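Local coordinates for protein RNase NGR3 (Nicotiana glutinosa, PDB 1VD1) that probably cleaves RNA as a ribonuclease of the RNase T2 family and holds adenosine monophosphate at two separate sites, at residues Y12-W17 with I173-L178; F40-L45 with A115-R120; N48-K53 with D189-P194. All coordinates share one frame; numbering follows the deposited sequence.

Contact 1: Y12-W17 with I173-L178; sequences YFVQQW and IYQVYL. With AMP (adenosine monophosphate), chain C.
The Tyr177 ring carries Val14 CG1 over the middle of one face, a CH-pi contact 4.0 Å from the ring centroid, reached with CG1 anti to the Val14 backbone N (chi1 -168°). It also turns its CD2 edge onto the face of Tyr12, a T-shaped pair with planes 89° and centroids 5.7 Å apart, with Leu178 O at the edge of the Tyr12 ring. This cluster belongs to two antiparallel strands central in the RNase T2 sheet, where Val14, Tyr177, Gln16 and Gln175 share one face and Phe13, Leu178, Gln15 and Val176 the other. Phe13 and Leu178 exchange both backbone hydrogen bonds, Phe13 N to Leu178 O being short at 2.6 Å and almost straight. Gln15 and Val176 repeat the pattern, and Trp17 N reaches Tyr174 O at 2.9 Å.

At the other end, Gln175 CG covers one face of the Tyr174 ring. Tyr174 and Gln175 form a classic beta bulge opposite Glu162. The Tyr174 hydroxyl donates to the phosphate O3P of AMP (chain C) at 3.0 Å, while the Gln175 amide is engaged by His43 and Glu162. Gln16, also of this nucleotide site, crosses Tyr174, its CG 3.8 Å from Tyr174 CE1.

On the face of Gln15 and Val176, a water spans both strands: it donates to Phe13 O and Val176 O, each 2.8 Å away, and accepts from Gln15 NE2, also bonded to Ser123.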
loop_
_atom_site.group_PDB
_atom_site.type_symbol
_atom_site.label_atom_id
_atom_site.label_comp_id
_atom_site.label_asym_id
_atom_site.label_seq_id
_atom_site.Cartn_x
_atom_site.Cartn_y
_atom_site.Cartn_z
ATOM N N TYR A 12 3.947 -1.188 9.075
ATOM C CA TYR A 12 2.736 -1.604 8.402
ATOM C C TYR A 12 3.188 -1.353 6.960
ATOM O O TYR A 12 3.698 -0.267 6.663
ATOM C CB TYR A 12 1.569 -0.667 8.697
ATOM C CG TYR A 12 0.708 -1.094 9.848
ATOM C CD1 TYR A 12 0.314 -0.171 10.816
ATOM C CD2 TYR A 12 0.277 -2.416 9.972
ATOM C CE1 TYR A 12 -0.484 -0.557 11.886
ATOM C CE2 TYR A 12 -0.524 -2.810 11.035
ATOM C CZ TYR A 12 -0.896 -1.871 11.987
ATOM O OH TYR A 12 -1.675 -2.243 13.052
ATOM N N PHE A 13 3.078 -2.359 6.097
ATOM C CA PHE A 13 3.400 -2.174 4.682
ATOM C C PHE A 13 2.018 -2.105 4.067
ATOM O O PHE A 13 1.253 -3.077 4.096
ATOM C CB PHE A 13 4.199 -3.346 4.099
ATOM C CG PHE A 13 4.458 -3.211 2.621
ATOM C CD1 PHE A 13 4.971 -2.023 2.096
ATOM C CD2 PHE A 13 4.162 -4.257 1.750
ATOM C CE1 PHE A 13 5.183 -1.882 0.719
ATOM C CE2 PHE A 13 4.368 -4.128 0.379
ATOM C CZ PHE A 13 4.882 -2.932 -0.138
ATOM N N VAL A 14 1.678 -0.937 3.543
ATOM C CA VAL A 14 0.351 -0.712 3.002
ATOM C C VAL A 14 0.309 -0.589 1.490
ATOM O O VAL A 14 0.989 0.252 0.901
ATOM C CB VAL A 14 -0.257 0.558 3.638
ATOM C CG1 VAL A 14 -1.736 0.668 3.314
ATOM C CG2 VAL A 14 -0.038 0.513 5.155
ATOM N N GLN A 15 -0.478 -1.463 0.870
ATOM C CA GLN A 15 -0.653 -1.445 -0.572
ATOM C C GLN A 15 -2.082 -1.018 -0.851
ATOM O O GLN A 15 -2.954 -1.111 0.010
ATOM C CB GLN A 15 -0.381 -2.820 -1.167
ATOM C CG GLN A 15 1.049 -3.271 -0.935
ATOM C CD GLN A 15 1.319 -4.641 -1.506
ATOM O OE1 GLN A 15 1.380 -4.824 -2.727
ATOM N NE2 GLN A 15 1.474 -5.617 -0.625
ATOM N N GLN A 16 -2.325 -0.564 -2.069
ATOM C CA GLN A 16 -3.640 -0.081 -2.432
ATOM C C GLN A 16 -4.059 -0.646 -3.782
ATOM O O GLN A 16 -3.220 -1.065 -4.579
ATOM C CB GLN A 16 -3.573 1.444 -2.478
ATOM C CG GLN A 16 -4.815 2.174 -2.944
ATOM C CD GLN A 16 -4.614 3.671 -2.890
ATOM O OE1 GLN A 16 -4.543 4.260 -1.809
ATOM N NE2 GLN A 16 -4.492 4.298 -4.058
ATOM N N TRP A 17 -5.366 -0.693 -4.010
ATOM C CA TRP A 17 -5.895 -1.159 -5.286
ATOM C C TRP A 17 -6.253 0.149 -5.979
ATOM O O TRP A 17 -7.233 0.802 -5.623
ATOM C CB TRP A 17 -7.143 -2.018 -5.065
ATOM C CG TRP A 17 -7.696 -2.586 -6.335
ATOM C CD1 TRP A 17 -8.951 -2.405 -6.834
ATOM C CD2 TRP A 17 -7.003 -3.409 -7.276
ATOM N NE1 TRP A 17 -9.084 -3.065 -8.035
ATOM C CE2 TRP A 17 -7.902 -3.688 -8.331
ATOM C CE3 TRP A 17 -5.709 -3.940 -7.334
ATOM C CZ2 TRP A 17 -7.547 -4.472 -9.432
ATOM C CZ3 TRP A 17 -5.355 -4.720 -8.431
ATOM C CH2 TRP A 17 -6.275 -4.976 -9.464
ATOM N N ILE A 173 -12.449 -3.827 -1.996
ATOM C CA ILE A 173 -11.128 -3.943 -1.386
ATOM C C ILE A 173 -10.361 -2.685 -1.788
ATOM O O ILE A 173 -10.200 -2.396 -2.972
ATOM C CB ILE A 173 -10.373 -5.201 -1.882
ATOM C CG1 ILE A 173 -8.977 -5.238 -1.254
ATOM C CG2 ILE A 173 -10.283 -5.207 -3.412
ATOM C CD1 ILE A 173 -8.207 -6.518 -1.512
ATOM N N TYR A 174 -9.898 -1.932 -0.797
ATOM C CA TYR A 174 -9.190 -0.684 -1.059
ATOM C C TYR A 174 -7.712 -0.772 -0.720
ATOM O O TYR A 174 -6.860 -0.488 -1.562
ATOM C CB TYR A 174 -9.865 0.440 -0.272
ATOM C CG TYR A 174 -9.136 1.764 -0.289
ATOM C CD1 TYR A 174 -8.688 2.329 -1.486
ATOM C CD2 TYR A 174 -8.906 2.462 0.898
ATOM C CE1 TYR A 174 -8.024 3.560 -1.492
ATOM C CE2 TYR A 174 -8.249 3.683 0.900
ATOM C CZ TYR A 174 -7.811 4.227 -0.294
ATOM O OH TYR A 174 -7.158 5.439 -0.280
ATOM N N GLN A 175 -7.397 -1.158 0.513
ATOM C CA GLN A 175 -5.999 -1.298 0.903
ATOM C C GLN A 175 -5.706 -2.601 1.634
ATOM O O GLN A 175 -6.577 -3.177 2.293
ATOM C CB GLN A 175 -5.553 -0.097 1.739
ATOM C CG GLN A 175 -5.472 1.162 0.890
ATOM C CD GLN A 175 -4.797 2.315 1.590
ATOM O OE1 GLN A 175 -4.024 3.051 0.976
ATOM N NE2 GLN A 175 -5.084 2.487 2.877
ATOM N N VAL A 176 -4.469 -3.068 1.497
ATOM C CA VAL A 176 -4.037 -4.309 2.121
ATOM C C VAL A 176 -2.848 -4.040 3.034
ATOM O O VAL A 176 -1.818 -3.518 2.600
ATOM C CB VAL A 176 -3.646 -5.358 1.050
ATOM C CG1 VAL A 176 -3.133 -6.634 1.712
ATOM C CG2 VAL A 176 -4.850 -5.655 0.172
ATOM N N TYR A 177 -3.005 -4.398 4.305
ATOM C CA TYR A 177 -1.966 -4.185 5.297
ATOM C C TYR A 177 -1.250 -5.474 5.651
ATOM O O TYR A 177 -1.882 -6.481 5.959
ATOM C CB TYR A 177 -2.550 -3.616 6.599
ATOM C CG TYR A 177 -3.090 -2.211 6.499
ATOM C CD1 TYR A 177 -4.206 -1.930 5.722
ATOM C CD2 TYR A 177 -2.506 -1.171 7.217
ATOM C CE1 TYR A 177 -4.738 -0.649 5.662
ATOM C CE2 TYR A 177 -3.027 0.118 7.163
ATOM C CZ TYR A 177 -4.145 0.370 6.384
ATOM O OH TYR A 177 -4.685 1.640 6.333
ATOM N N LEU A 178 0.074 -5.421 5.604
ATOM C CA LEU A 178 0.922 -6.542 5.980
ATOM C C LEU A 178 1.950 -5.927 6.912
ATOM O O LEU A 178 2.262 -4.735 6.801
ATOM C CB LEU A 178 1.629 -7.154 4.761
ATOM C CG LEU A 178 0.789 -8.021 3.821
ATOM C CD1 LEU A 178 1.626 -8.428 2.604
ATOM C CD2 LEU A 178 0.297 -9.253 4.577
HETATM P P AMP C . -6.898 7.508 2.739
HETATM O O1P AMP C . -7.661 7.093 3.924
HETATM O O2P AMP C . -7.767 8.026 1.641
HETATM O O3P AMP C . -5.959 6.403 2.246
HETATM O "O5'" AMP C . -5.993 8.763 3.294
HETATM C "C5'" AMP C . -4.621 8.936 2.820
HETATM C "C4'" AMP C . -4.489 10.367 2.215
HETATM O "O4'" AMP C . -3.514 10.293 1.108
HETATM C "C3'" AMP C . -5.917 10.981 1.578
HETATM O "O3'" AMP C . -5.866 12.467 1.865
HETATM C "C2'" AMP C . -5.730 10.576 0.039
HETATM O "O2'" AMP C . -6.257 11.507 -0.890
HETATM C "C1'" AMP C . -4.129 10.473 -0.181
HETATM N N9 AMP C . -3.785 9.311 -1.031
HETATM C C8 AMP C . -4.075 7.948 -0.814
HETATM N N7 AMP C . -3.787 7.094 -1.818
HETATM C C5 AMP C . -3.187 7.993 -2.702
HETATM C C6 AMP C . -2.645 7.793 -3.998
HETATM N N6 AMP C . -2.678 6.529 -4.547
HETATM N N1 AMP C . -2.114 8.930 -4.617
HETATM C C2 AMP C . -2.045 10.137 -4.013
HETATM N N3 AMP C . -2.537 10.419 -2.789
HETATM C C4 AMP C . -3.119 9.329 -2.211
HETATM O O HOH W 1 0.597 -4.805 1.981
#

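Contact 2: F40-L45 with A115-R120; sequences FSIHGL and AALDFR. With AMP (adenosine monophosphate), chain C.
Torsions on both sides bring Ile42 and Arg120 together. With chi1 at -60° the CG1 branch of Ile42 sits beside the backbone N, and the chain runs on extended to lay CD1 against the helix. Arg120 starts out extended, CG anti to the backbone N, which lays its CD on Ile42 CG1 at 3.6 Å; a bend at chi3 (79°) then turns the guanidinium toward Phe40. The two side chains cross at about a right angle. The Ile42 methyl CD1 meets the helix on two counts, touching the carbonyl Ala116 O at 3.6 Å and the methyl Leu117 CD2 at 3.8 Å. Farther along the strand, Leu45 adds a second foothold, its CD2 lying 3.9 Å from Ala115 CB.

This is a helix laid across a strand of the central sheet; the axes of segments 41-45 and 115-120 approach to 8.9 Å. Small alanines on the helix surface receive the branched side chains of the strand. Helix 73-79 borders the same packing through Leu117, and Trp80 touches both Ile42 and Ala116. His43, a predicted active-site residue, sends its side chain the opposite way from Ile42, to where one imidazole face looks onto the adenine N7 of AMP (chain C). His43 and Gly44 form a classic beta bulge opposite Val14, within the HGLW sequence that marks the RNase T2 family.

Polar chemistry enters at one end: Arg120 NH1 makes a weak hydrogen bond to Phe40 O, 3.2 Å long and bent to 127°. Since the same nitrogen forms a salt bridge with Asp39, the placing of the guanidinium probably owes more to that carboxylate than to the carbonyl.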
loop_
_atom_site.group_PDB
_atom_site.type_symbol
_atom_site.label_atom_id
_atom_site.label_comp_id
_atom_site.label_asym_id
_atom_site.label_seq_id
_atom_site.Cartn_x
_atom_site.Cartn_y
_atom_site.Cartn_z
ATOM N N PHE A 40 -1.814 -4.026 -7.686
ATOM C CA PHE A 40 -1.731 -3.356 -6.391
ATOM C C PHE A 40 -0.516 -2.440 -6.386
ATOM O O PHE A 40 0.547 -2.802 -6.891
ATOM C CB PHE A 40 -1.614 -4.369 -5.249
ATOM C CG PHE A 40 -2.898 -5.079 -4.945
ATOM C CD1 PHE A 40 -3.272 -6.208 -5.669
ATOM C CD2 PHE A 40 -3.755 -4.597 -3.956
ATOM C CE1 PHE A 40 -4.482 -6.846 -5.418
ATOM C CE2 PHE A 40 -4.970 -5.229 -3.696
ATOM C CZ PHE A 40 -5.334 -6.360 -4.431
ATOM N N SER A 41 -0.681 -1.250 -5.822
ATOM C CA SER A 41 0.399 -0.279 -5.758
ATOM C C SER A 41 0.800 -0.039 -4.307
ATOM O O SER A 41 0.140 -0.509 -3.384
ATOM C CB SER A 41 -0.046 1.043 -6.383
ATOM O OG SER A 41 -1.155 1.582 -5.678
ATOM N N ILE A 42 1.888 0.691 -4.114
ATOM C CA ILE A 42 2.355 0.989 -2.773
ATOM C C ILE A 42 1.736 2.287 -2.271
ATOM O O ILE A 42 1.608 3.255 -3.022
ATOM C CB ILE A 42 3.895 1.159 -2.753
ATOM C CG1 ILE A 42 4.567 -0.131 -3.237
ATOM C CG2 ILE A 42 4.375 1.527 -1.345
ATOM C CD1 ILE A 42 6.029 0.046 -3.603
ATOM N N HIS A 43 1.303 2.301 -1.015
ATOM C CA HIS A 43 0.818 3.546 -0.448
ATOM C C HIS A 43 1.959 3.980 0.466
ATOM O O HIS A 43 2.489 5.085 0.334
ATOM C CB HIS A 43 -0.468 3.373 0.361
ATOM C CG HIS A 43 -0.974 4.656 0.946
ATOM N ND1 HIS A 43 -2.242 4.794 1.465
ATOM C CD2 HIS A 43 -0.368 5.857 1.115
ATOM C CE1 HIS A 43 -2.398 6.020 1.930
ATOM N NE2 HIS A 43 -1.275 6.686 1.732
ATOM N N GLY A 44 2.363 3.096 1.377
ATOM C CA GLY A 44 3.457 3.450 2.260
ATOM C C GLY A 44 4.032 2.331 3.100
ATOM O O GLY A 44 3.499 1.220 3.149
ATOM N N LEU A 45 5.156 2.638 3.735
ATOM C CA LEU A 45 5.860 1.714 4.624
ATOM C C LEU A 45 5.925 2.538 5.903
ATOM O O LEU A 45 6.722 3.476 6.011
ATOM C CB LEU A 45 7.259 1.425 4.083
ATOM C CG LEU A 45 8.139 0.475 4.898
ATOM C CD1 LEU A 45 7.398 -0.834 5.144
ATOM C CD2 LEU A 45 9.455 0.229 4.149
ATOM N N ALA A 115 13.085 -1.066 -0.024
ATOM C CA ALA A 115 12.345 -1.956 0.869
ATOM C C ALA A 115 10.886 -2.042 0.446
ATOM O O ALA A 115 10.339 -3.131 0.336
ATOM C CB ALA A 115 12.436 -1.464 2.312
ATOM N N ALA A 116 10.263 -0.886 0.220
ATOM C CA ALA A 116 8.862 -0.840 -0.192
ATOM C C ALA A 116 8.652 -1.613 -1.489
ATOM O O ALA A 116 7.737 -2.431 -1.597
ATOM C CB ALA A 116 8.415 0.606 -0.369
ATOM N N LEU A 117 9.503 -1.343 -2.475
ATOM C CA LEU A 117 9.417 -2.014 -3.762
ATOM C C LEU A 117 9.610 -3.519 -3.601
ATOM O O LEU A 117 8.880 -4.313 -4.202
ATOM C CB LEU A 117 10.477 -1.451 -4.721
ATOM C CG LEU A 117 10.268 0.008 -5.142
ATOM C CD1 LEU A 117 11.466 0.505 -5.935
ATOM C CD2 LEU A 117 8.986 0.109 -5.963
ATOM N N ASP A 118 10.584 -3.909 -2.784
ATOM C CA ASP A 118 10.865 -5.324 -2.562
ATOM C C ASP A 118 9.696 -6.056 -1.906
ATOM O O ASP A 118 9.356 -7.168 -2.305
ATOM C CB ASP A 118 12.131 -5.507 -1.714
ATOM C CG ASP A 118 13.398 -5.088 -2.450
ATOM O OD1 ASP A 118 13.377 -5.046 -3.700
ATOM O OD2 ASP A 118 14.422 -4.819 -1.782
ATOM N N PHE A 119 9.066 -5.441 -0.909
ATOM C CA PHE A 119 7.941 -6.099 -0.258
ATOM C C PHE A 119 6.694 -6.136 -1.136
ATOM O O PHE A 119 5.896 -7.071 -1.042
ATOM C CB PHE A 119 7.648 -5.441 1.096
ATOM C CG PHE A 119 8.680 -5.755 2.144
ATOM C CD1 PHE A 119 9.518 -4.767 2.644
ATOM C CD2 PHE A 119 8.832 -7.058 2.610
ATOM C CE1 PHE A 119 10.496 -5.069 3.591
ATOM C CE2 PHE A 119 9.805 -7.371 3.555
ATOM C CZ PHE A 119 10.640 -6.374 4.046
ATOM N N ARG A 120 6.522 -5.139 -2.000
ATOM C CA ARG A 120 5.366 -5.140 -2.886
ATOM C C ARG A 120 5.516 -6.369 -3.775
ATOM O O ARG A 120 4.568 -7.135 -3.971
ATOM C CB ARG A 120 5.333 -3.884 -3.772
ATOM C CG ARG A 120 4.042 -3.750 -4.576
ATOM C CD ARG A 120 4.173 -2.752 -5.718
ATOM N NE ARG A 120 4.858 -3.346 -6.862
ATOM C CZ ARG A 120 4.313 -4.242 -7.681
ATOM N NH1 ARG A 120 3.064 -4.654 -7.495
ATOM N NH2 ARG A 120 5.024 -4.737 -8.685
HETATM P P AMP C . -6.898 7.508 2.739
HETATM O O1P AMP C . -7.661 7.093 3.924
HETATM O O2P AMP C . -7.767 8.026 1.641
HETATM O O3P AMP C . -5.959 6.403 2.246
HETATM O "O5'" AMP C . -5.993 8.763 3.294
HETATM C "C5'" AMP C . -4.621 8.936 2.820
HETATM C "C4'" AMP C . -4.489 10.367 2.215
HETATM O "O4'" AMP C . -3.514 10.293 1.108
HETATM C "C3'" AMP C . -5.917 10.981 1.578
HETATM O "O3'" AMP C . -5.866 12.467 1.865
HETATM C "C2'" AMP C . -5.730 10.576 0.039
HETATM O "O2'" AMP C . -6.257 11.507 -0.890
HETATM C "C1'" AMP C . -4.129 10.473 -0.181
HETATM N N9 AMP C . -3.785 9.311 -1.031
HETATM C C8 AMP C . -4.075 7.948 -0.814
HETATM N N7 AMP C . -3.787 7.094 -1.818
HETATM C C5 AMP C . -3.187 7.993 -2.702
HETATM C C6 AMP C . -2.645 7.793 -3.998
HETATM N N6 AMP C . -2.678 6.529 -4.547
HETATM N N1 AMP C . -2.114 8.930 -4.617
HETATM C C2 AMP C . -2.045 10.137 -4.013
HETATM N N3 AMP C . -2.537 10.419 -2.789
HETATM C C4 AMP C . -3.119 9.329 -2.211
#

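Contact 3: N48-K53 with D189-P194; sequences NYENGK and DCPIFP. With AMP (adenosine monophosphate), chain B.
Ile192 CD1 presses into the backbone of the turn from Tyr49 to Gly52, and nearly all the close packing of this contact gathers round that one methyl. It lies 3.2 Å from Glu50 O, 3.4 Å from Tyr49 O and 3.4 Å from Gly52 N. The side chain takes the crowded position, with CG1 between its own backbone N and carbonyl carbon (chi1 50°), so that CG2 also comes against Glu50 O. The receiving surface is a type I beta turn closed by Gly52 N to Tyr49 O, its glycine at a positive phi of 90°. Overlapping it, an Asx turn that starts at Asn51 leads Lys53 N to Asn51 OD1 at 2.8 Å.

The outer side is looser. Here the exposed Glu50 reaches out in an extended chain and carries its carboxylate across Pro191 at about a right angle, OE2 being 3.8 Å from Pro191 CG, with nothing stronger than van der Waals touch between them.

The inner side leads to nucleotide: Asn48 OD1 accepts from N6 of AMP (chain B) at 2.7 Å, while its ND2 donates weakly to Tyr49 O and nears the Ile192 methyl.

Both loops sit at one end of the central sheet. Segment 48-53 starts at the last residue of strand 41-48 and turns back, Asn48 and Pro191 rest on Phe10 of strand 10-16, and the disulfide from Cys190 to Cys179 ties the second loop back to strand 171-181.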
loop_
_atom_site.group_PDB
_atom_site.type_symbol
_atom_site.label_atom_id
_atom_site.label_comp_id
_atom_site.label_asym_id
_atom_site.label_seq_id
_atom_site.Cartn_x
_atom_site.Cartn_y
_atom_site.Cartn_z
ATOM N N ASN A 48 5.646 1.794 13.189
ATOM C CA ASN A 48 4.495 1.803 14.082
ATOM C C ASN A 48 4.863 1.235 15.455
ATOM O O ASN A 48 5.875 0.540 15.602
ATOM C CB ASN A 48 3.392 0.933 13.453
ATOM C CG ASN A 48 1.990 1.417 13.768
ATOM O OD1 ASN A 48 1.448 2.261 13.066
ATOM N ND2 ASN A 48 1.391 0.870 14.828
ATOM N N TYR A 49 4.027 1.529 16.447
ATOM C CA TYR A 49 4.208 1.023 17.809
ATOM C C TYR A 49 3.122 -0.013 18.073
ATOM O O TYR A 49 2.021 0.069 17.520
ATOM C CB TYR A 49 4.049 2.139 18.839
ATOM C CG TYR A 49 5.043 3.265 18.744
ATOM C CD1 TYR A 49 4.612 4.590 18.796
ATOM C CD2 TYR A 49 6.414 3.020 18.648
ATOM C CE1 TYR A 49 5.514 5.643 18.757
ATOM C CE2 TYR A 49 7.333 4.075 18.609
ATOM C CZ TYR A 49 6.870 5.383 18.665
ATOM O OH TYR A 49 7.751 6.439 18.637
ATOM N N GLU A 50 3.421 -0.981 18.929
ATOM C CA GLU A 50 2.442 -2.006 19.250
ATOM C C GLU A 50 1.253 -1.433 20.016
ATOM O O GLU A 50 0.206 -2.076 20.108
ATOM C CB GLU A 50 3.098 -3.134 20.051
ATOM C CG GLU A 50 4.250 -3.807 19.310
ATOM C CD GLU A 50 4.593 -5.174 19.867
ATOM O OE1 GLU A 50 4.184 -5.470 21.007
ATOM O OE2 GLU A 50 5.277 -5.949 19.166
ATOM N N ASN A 51 1.396 -0.223 20.551
ATOM C CA ASN A 51 0.288 0.383 21.286
ATOM C C ASN A 51 -0.691 1.109 20.363
ATOM O O ASN A 51 -1.587 1.817 20.826
ATOM C CB ASN A 51 0.798 1.347 22.367
ATOM C CG ASN A 51 1.568 2.524 21.800
ATOM O OD1 ASN A 51 1.391 2.904 20.642
ATOM N ND2 ASN A 51 2.415 3.124 22.629
ATOM N N GLY A 52 -0.519 0.935 19.054
ATOM C CA GLY A 52 -1.423 1.570 18.109
ATOM C C GLY A 52 -1.029 2.957 17.632
ATOM O O GLY A 52 -1.602 3.468 16.670
ATOM N N LYS A 53 -0.066 3.578 18.299
ATOM C CA LYS A 53 0.386 4.906 17.895
ATOM C C LYS A 53 1.613 4.721 17.011
ATOM O O LYS A 53 2.070 3.602 16.817
ATOM C CB LYS A 53 0.733 5.747 19.126
ATOM C CG LYS A 53 -0.462 5.987 20.046
ATOM C CD LYS A 53 -0.070 6.762 21.298
ATOM C CE LYS A 53 -1.277 6.976 22.203
ATOM N NZ LYS A 53 -0.915 7.666 23.471
ATOM N N ASP A 189 3.879 -11.652 11.576
ATOM C CA ASP A 189 2.471 -11.608 11.938
ATOM C C ASP A 189 2.272 -10.242 12.586
ATOM O O ASP A 189 3.106 -9.794 13.378
ATOM C CB ASP A 189 2.113 -12.718 12.937
ATOM C CG ASP A 189 2.261 -14.111 12.347
ATOM O OD1 ASP A 189 1.890 -14.306 11.173
ATOM O OD2 ASP A 189 2.735 -15.017 13.064
ATOM N N CYS A 190 1.184 -9.569 12.237
ATOM C CA CYS A 190 0.910 -8.257 12.802
ATOM C C CYS A 190 0.587 -8.336 14.284
ATOM O O CYS A 190 -0.308 -9.081 14.687
ATOM C CB CYS A 190 -0.267 -7.605 12.096
ATOM S SG CYS A 190 0.064 -6.947 10.437
ATOM N N PRO A 191 1.315 -7.570 15.117
ATOM C CA PRO A 191 1.084 -7.559 16.569
ATOM C C PRO A 191 -0.317 -7.029 16.870
ATOM O O PRO A 191 -0.997 -7.496 17.789
ATOM C CB PRO A 191 2.177 -6.624 17.084
ATOM C CG PRO A 191 3.284 -6.837 16.106
ATOM C CD PRO A 191 2.556 -6.851 14.782
ATOM N N ILE A 192 -0.727 -6.042 16.082
ATOM C CA ILE A 192 -2.035 -5.415 16.193
ATOM C C ILE A 192 -2.497 -5.085 14.779
ATOM O O ILE A 192 -1.682 -5.032 13.858
ATOM C CB ILE A 192 -1.971 -4.106 16.996
ATOM C CG1 ILE A 192 -0.846 -3.221 16.450
ATOM C CG2 ILE A 192 -1.768 -4.412 18.474
ATOM C CD1 ILE A 192 -0.805 -1.836 17.048
ATOM N N PHE A 193 -3.799 -4.869 14.611
ATOM C CA PHE A 193 -4.354 -4.535 13.306
ATOM C C PHE A 193 -4.996 -3.153 13.332
ATOM O O PHE A 193 -5.503 -2.713 14.366
ATOM C CB PHE A 193 -5.379 -5.589 12.881
ATOM C CG PHE A 193 -4.761 -6.896 12.485
ATOM C CD1 PHE A 193 -4.116 -7.029 11.258
ATOM C CD2 PHE A 193 -4.803 -7.991 13.344
ATOM C CE1 PHE A 193 -3.521 -8.233 10.888
ATOM C CE2 PHE A 193 -4.211 -9.204 12.986
ATOM C CZ PHE A 193 -3.569 -9.324 11.755
ATOM N N PRO A 194 -4.982 -2.453 12.186
ATOM C CA PRO A 194 -5.541 -1.112 12.021
ATOM C C PRO A 194 -6.841 -0.837 12.758
ATOM O O PRO A 194 -7.684 -1.719 12.932
ATOM C CB PRO A 194 -5.685 -0.992 10.510
ATOM C CG PRO A 194 -4.472 -1.710 10.035
ATOM C CD PRO A 194 -4.471 -2.958 10.897
HETATM P P AMP B . -0.166 9.027 5.194
HETATM O O1P AMP B . -0.254 10.362 4.576
HETATM O O2P AMP B . 0.492 9.049 6.539
HETATM O O3P AMP B . 0.480 8.002 4.256
HETATM O "O5'" AMP B . -1.734 8.624 5.400
HETATM C "C5'" AMP B . -2.097 7.300 5.832
HETATM C "C4'" AMP B . -3.481 7.400 6.524
HETATM O "O4'" AMP B . -3.527 6.382 7.582
HETATM C "C3'" AMP B . -3.770 8.886 7.248
HETATM O "O3'" AMP B . -5.242 9.145 7.028
HETATM C "C2'" AMP B . -3.351 8.564 8.768
HETATM O "O2'" AMP B . -4.253 9.053 9.743
HETATM C "C1'" AMP B . -3.296 6.941 8.890
HETATM N N9 AMP B . -1.964 6.468 9.351
HETATM C C8 AMP B . -0.697 7.054 9.136
HETATM N N7 AMP B . 0.377 6.405 9.628
HETATM C C5 AMP B . -0.280 5.329 10.227
HETATM C C6 AMP B . 0.240 4.227 10.947
HETATM N N6 AMP B . 1.609 4.149 11.123
HETATM N N1 AMP B . -0.707 3.307 11.428
HETATM C C2 AMP B . -2.040 3.442 11.224
HETATM N N3 AMP B . -2.621 4.474 10.566
HETATM C C4 AMP B . -1.699 5.357 10.084
#

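Overall arrangement
Strand 10-16 is the common thread: it pairs with strand 171-181 in contact 1 and with strand 41-48, of contact 2, on its other edge. The centres of contacts 1 and 2 lie about 9 Å apart near the centre of the molecule, and both touch the AMP of chain C. Contact 3 lies at one end of the sheet, its centre about 15 Å from that of contact 1 and about 18 Å from that of contact 2, beside the AMP of chain B. Along the chain, contact 2 nests within the loop closed by contact 1; contact 3 interleaves with both. Remote segments thus contribute residues to two nucleotide sites beside one sheet, consistent with binding RNA at more than one base.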